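Local structure of ubiquinol-cytochrome C chaperone (Brucella abortus NCTC 8038, 6RWT) at residues H53-L58 / G110-Y115; H59-E64 / N69-E74. The protein is a homolog of the assembly factor Cbp3 and probably chaperones newly made cytochrome b during assembly of the cytochrome bc1 complex (respiratory complex III). One frame throughout, in Å; residues are numbered along the deposited sequence.

Both contacts use helix 43-61: contact 1 takes its residues 53-58 against 110-115 of helix 100-120, and contact 2 takes its C-terminal end and the following turn against 69-74 of helix 66-89. Their centres lie about 13 Å apart, and contact 2 is nested in the chain loop that contact 1 closes. They touch directly where CD2 of L58 packs 3.4 Å from O of A72. Contact 1 is buried, about 6 Å from the centre of the chain; contact 2 lies about 12 Å from it, with a polar, exposed side. A magnesium ion is held by E74, on a part of helix 66-89 that does not face 59-64.

Contact 1 of 2, residues H53-L58 / G110-Y115; sequences HIFLAL and GRVGAY
Two helices of this all-helical chaperone fold, 43-61 and 100-120, meet in the buried interior around the ring of F55, which reaches across to V112 and Y115. The F55 side chain leaves its helix with CG anti to the backbone N (chi1 154°), and this carries the ring over to the second helix. The CB of Y115 then sits over one face of that ring, 3.6 Å from CE2 of F55 and displaced from the middle toward the rim, in a CH-pi contact 3.9 Å from the centroid. Beyond CB, the tyrosine ring turns its edge to the same phenyl face, a T-shaped pair with centroids 5.8 Å apart and planes at 66°. V112 meets the near part of F55: its CG2 lies 3.9 Å from CD1 of F55, and its CB approaches CB of F55. The backbone joins in as well, with O of V112 3.7 Å from CE1 of F55. That carbonyl takes only a weak bond from N of Y115, at a kink where the N atoms of A114 and Y115 lack their bonds to the preceding turn. No hydrogen bond links the two segments, so the helices are joined here by aromatic and aliphatic packing. The polar end of Y115 leads away from F55, its OH bonding to ND2 of N134 on helix 124-135. L119 of helix 100-120 and the ring of H59 also pack against F55.

Contact 2 of 2, residues H59-E64 / N69-E74; sequences HRMKGE and NALAQE. With MG (magnesium ion), chain C.
M61 and N69 divide the contact around the turn between helices 43-61 and 66-89 into an apolar inner and a polar outer side. On the inner side the M61 side chain, extended beyond CG, runs slantwise across the first turns of helix 66-89. CB of M61 packs 4.0 Å from CB of A72, and SD of M61 passes 3.8 Å from the backbone N of A72. CE of M61 ends 3.8 Å from CD2 of L71, the two side chains crossing obliquely. The outer side is more open to solvent, and the N69 amide crosses it, gripping G63 twice after helix 43-61. OD1 of N69 accepts from N of G63 on a lone pair, in a longer, more bent bond (3.3 Å, 147°); ND2 of N69 donates to O of G63 at 3.0 Å, nearly straight at 162°. That oxygen lies in the N69 amide plane, but the donor stands above the G63 carbonyl plane. Together the two bonds fix the amide's rotation. Farther along, on a part not facing 59-64, E74 binds magnesium through OE1 at 2.0 Å, beside five waters. L167 of helix 164-168 covers M61, and N13 of helix 2-28 bonds OE2 of E74.

Contact 1 of 2, residues H53-L58 / G110-Y115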
# COMPACT_ATOMS: atom_id res chain seq x y z
N HIS A 53 0.78 2.50 0.52
CA HIS A 53 1.75 1.82 -0.34
C HIS A 53 1.25 0.45 -0.84
O HIS A 53 1.48 0.07 -2.00
CB HIS A 53 3.14 1.75 0.34
CG HIS A 53 3.83 3.09 0.40
ND1 HIS A 53 3.52 4.06 1.34
CD2 HIS A 53 4.79 3.62 -0.39
CE1 HIS A 53 4.27 5.13 1.12
NE2 HIS A 53 5.04 4.89 0.07
N ILE A 54 0.52 -0.28 0.02
CA ILE A 54 -0.16 -1.51 -0.40
C ILE A 54 -1.21 -1.21 -1.49
O ILE A 54 -1.24 -1.88 -2.53
CB ILE A 54 -0.78 -2.25 0.82
CG1 ILE A 54 0.31 -2.79 1.74
CG2 ILE A 54 -1.74 -3.36 0.38
CD1 ILE A 54 1.06 -4.01 1.24
N PHE A 55 -2.03 -0.17 -1.27
CA PHE A 55 -2.99 0.27 -2.28
C PHE A 55 -2.31 0.52 -3.64
O PHE A 55 -2.82 0.10 -4.67
CB PHE A 55 -3.74 1.55 -1.84
CG PHE A 55 -4.22 2.38 -3.00
CD1 PHE A 55 -5.39 2.05 -3.65
CD2 PHE A 55 -3.45 3.44 -3.49
CE1 PHE A 55 -5.81 2.77 -4.76
CE2 PHE A 55 -3.85 4.15 -4.60
CZ PHE A 55 -5.04 3.82 -5.24
N LEU A 56 -1.20 1.25 -3.64
CA LEU A 56 -0.50 1.56 -4.90
C LEU A 56 -0.12 0.29 -5.66
O LEU A 56 -0.28 0.22 -6.88
CB LEU A 56 0.72 2.45 -4.67
CG LEU A 56 0.44 3.95 -4.54
CD1 LEU A 56 1.57 4.68 -3.83
CD2 LEU A 56 0.18 4.57 -5.91
N ALA A 57 0.37 -0.72 -4.93
CA ALA A 57 0.71 -2.01 -5.55
C ALA A 57 -0.52 -2.74 -6.13
O ALA A 57 -0.49 -3.20 -7.28
CB ALA A 57 1.43 -2.91 -4.55
N LEU A 58 -1.58 -2.85 -5.34
CA LEU A 58 -2.81 -3.52 -5.79
C LEU A 58 -3.44 -2.80 -6.98
O LEU A 58 -3.91 -3.46 -7.92
CB LEU A 58 -3.83 -3.63 -4.64
CG LEU A 58 -3.40 -4.38 -3.36
CD1 LEU A 58 -4.55 -4.45 -2.36
CD2 LEU A 58 -2.83 -5.76 -3.63
N GLY A 110 -12.58 0.48 1.58
CA GLY A 110 -13.44 1.67 1.56
C GLY A 110 -12.69 2.99 1.55
O GLY A 110 -13.01 3.89 0.76
N ARG A 111 -11.68 3.12 2.41
CA ARG A 111 -10.99 4.39 2.59
C ARG A 111 -9.94 4.68 1.52
O ARG A 111 -9.67 5.84 1.24
CB ARG A 111 -10.37 4.48 3.99
CG ARG A 111 -11.41 4.48 5.10
CD ARG A 111 -10.82 4.39 6.50
NE ARG A 111 -10.20 5.63 6.97
CZ ARG A 111 -8.95 5.77 7.40
NH1 ARG A 111 -8.08 4.75 7.40
NH2 ARG A 111 -8.53 6.97 7.82
N VAL A 112 -9.35 3.64 0.92
CA VAL A 112 -8.37 3.83 -0.17
C VAL A 112 -9.01 3.96 -1.56
O VAL A 112 -8.34 4.36 -2.51
CB VAL A 112 -7.24 2.75 -0.20
CG1 VAL A 112 -6.53 2.68 1.15
CG2 VAL A 112 -7.76 1.39 -0.65
N GLY A 113 -10.30 3.63 -1.69
CA GLY A 113 -11.03 3.80 -2.96
C GLY A 113 -10.98 5.22 -3.52
O GLY A 113 -10.86 5.40 -4.73
N ALA A 114 -11.04 6.22 -2.63
CA ALA A 114 -10.89 7.62 -3.02
C ALA A 114 -9.54 7.91 -3.68
O ALA A 114 -9.48 8.74 -4.59
CB ALA A 114 -11.10 8.54 -1.82
N TYR A 115 -8.48 7.24 -3.24
CA TYR A 115 -7.16 7.37 -3.88
C TYR A 115 -7.19 6.85 -5.33
O TYR A 115 -6.65 7.49 -6.24
CB TYR A 115 -6.05 6.61 -3.11
CG TYR A 115 -5.81 6.97 -1.65
CD1 TYR A 115 -6.11 8.24 -1.14
CD2 TYR A 115 -5.21 6.05 -0.78
CE1 TYR A 115 -5.85 8.57 0.18
CE2 TYR A 115 -4.93 6.38 0.54
CZ TYR A 115 -5.26 7.62 1.03
OH TYR A 115 -4.98 7.93 2.35

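Contact 2 of 2, residues H59-E64 / N69-E74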
# COMPACT_ATOMS: atom_id res chain seq x y z
N HIS A 59 -3.45 -1.47 -6.94
CA HIS A 59 -3.98 -0.62 -8.01
C HIS A 59 -3.26 -0.88 -9.35
O HIS A 59 -3.91 -0.97 -10.40
CB HIS A 59 -3.88 0.85 -7.57
CG HIS A 59 -4.32 1.85 -8.59
ND1 HIS A 59 -3.43 2.57 -9.34
CD2 HIS A 59 -5.56 2.27 -8.96
CE1 HIS A 59 -4.09 3.38 -10.15
NE2 HIS A 59 -5.39 3.22 -9.93
N ARG A 60 -1.94 -1.04 -9.30
CA ARG A 60 -1.15 -1.38 -10.49
C ARG A 60 -1.41 -2.81 -11.00
O ARG A 60 -1.47 -3.05 -12.21
CB ARG A 60 0.35 -1.21 -10.20
CG ARG A 60 1.31 -1.83 -11.23
CD ARG A 60 1.21 -1.17 -12.61
NE ARG A 60 2.12 -1.80 -13.58
CZ ARG A 60 1.86 -2.90 -14.29
NH1 ARG A 60 0.70 -3.54 -14.19
NH2 ARG A 60 2.78 -3.35 -15.14
N MET A 61 -1.52 -3.76 -10.07
CA MET A 61 -1.59 -5.18 -10.41
C MET A 61 -2.96 -5.66 -10.89
O MET A 61 -3.02 -6.63 -11.66
CB MET A 61 -1.12 -6.04 -9.24
CG MET A 61 0.36 -5.90 -8.94
SD MET A 61 0.86 -6.79 -7.46
CE MET A 61 2.47 -6.08 -7.21
N LYS A 62 -4.04 -5.02 -10.45
CA LYS A 62 -5.41 -5.40 -10.87
C LYS A 62 -5.56 -5.33 -12.38
O LYS A 62 -5.28 -4.30 -12.99
CB LYS A 62 -6.47 -4.51 -10.20
CG LYS A 62 -7.83 -4.45 -10.91
CD LYS A 62 -8.84 -3.61 -10.13
CE LYS A 62 -9.73 -4.47 -9.24
NZ LYS A 62 -10.82 -5.12 -10.02
N GLY A 63 -6.02 -6.43 -12.98
CA GLY A 63 -6.21 -6.48 -14.42
C GLY A 63 -6.58 -7.88 -14.89
O GLY A 63 -7.27 -8.61 -14.19
N GLU A 64 -6.10 -8.24 -16.07
CA GLU A 64 -6.39 -9.53 -16.70
C GLU A 64 -5.22 -10.53 -16.67
O GLU A 64 -5.38 -11.66 -17.13
CB GLU A 64 -6.83 -9.28 -18.16
CG GLU A 64 -8.09 -8.45 -18.29
CD GLU A 64 -9.30 -9.08 -17.62
OE1 GLU A 64 -9.42 -10.32 -17.62
OE2 GLU A 64 -10.15 -8.32 -17.09
N ASN A 69 -2.54 -10.79 -10.83
CA ASN A 69 -3.69 -10.96 -9.93
C ASN A 69 -3.32 -11.85 -8.73
O ASN A 69 -3.72 -11.56 -7.60
CB ASN A 69 -4.92 -11.50 -10.69
CG ASN A 69 -5.56 -10.45 -11.61
OD1 ASN A 69 -5.46 -9.24 -11.38
ND2 ASN A 69 -6.22 -10.93 -12.66
N ALA A 70 -2.53 -12.91 -8.95
CA ALA A 70 -2.09 -13.80 -7.87
C ALA A 70 -1.11 -13.10 -6.92
O ALA A 70 -1.21 -13.24 -5.70
CB ALA A 70 -1.45 -15.06 -8.43
N LEU A 71 -0.16 -12.35 -7.47
CA LEU A 71 0.77 -11.57 -6.64
C LEU A 71 0.00 -10.55 -5.77
O LEU A 71 0.32 -10.38 -4.58
CB LEU A 71 1.84 -10.87 -7.49
CG LEU A 71 2.94 -10.09 -6.76
CD1 LEU A 71 3.63 -10.93 -5.70
CD2 LEU A 71 3.96 -9.54 -7.76
N ALA A 72 -1.01 -9.90 -6.34
CA ALA A 72 -1.87 -8.97 -5.58
C ALA A 72 -2.57 -9.68 -4.41
O ALA A 72 -2.60 -9.15 -3.30
CB ALA A 72 -2.91 -8.32 -6.50
N GLN A 73 -3.09 -10.89 -4.65
CA GLN A 73 -3.70 -11.71 -3.59
C GLN A 73 -2.70 -12.01 -2.46
O GLN A 73 -3.05 -11.95 -1.27
CB GLN A 73 -4.23 -13.04 -4.16
CG GLN A 73 -5.43 -12.97 -5.09
CD GLN A 73 -5.87 -14.35 -5.60
OE1 GLN A 73 -5.09 -15.31 -5.63
NE2 GLN A 73 -7.13 -14.44 -6.01
N GLU A 74 -1.46 -12.36 -2.84
CA GLU A 74 -0.39 -12.65 -1.88
C GLU A 74 -0.04 -11.43 -1.02
O GLU A 74 0.12 -11.56 0.19
CB GLU A 74 0.89 -13.13 -2.60
CG GLU A 74 0.79 -14.50 -3.29
CD GLU A 74 1.10 -15.69 -2.40
OE1 GLU A 74 1.24 -15.53 -1.16
OE2 GLU A 74 1.21 -16.82 -2.95
MG MG C . 1.40 -16.67 0.54
O HOH W 1 1.90 -18.35 -0.78
O HOH W 2 0.91 -15.11 1.77
O HOH W 3 1.27 -18.10 2.05
O HOH W 4 3.42 -16.33 0.87
O HOH W 5 -0.69 -17.09 0.24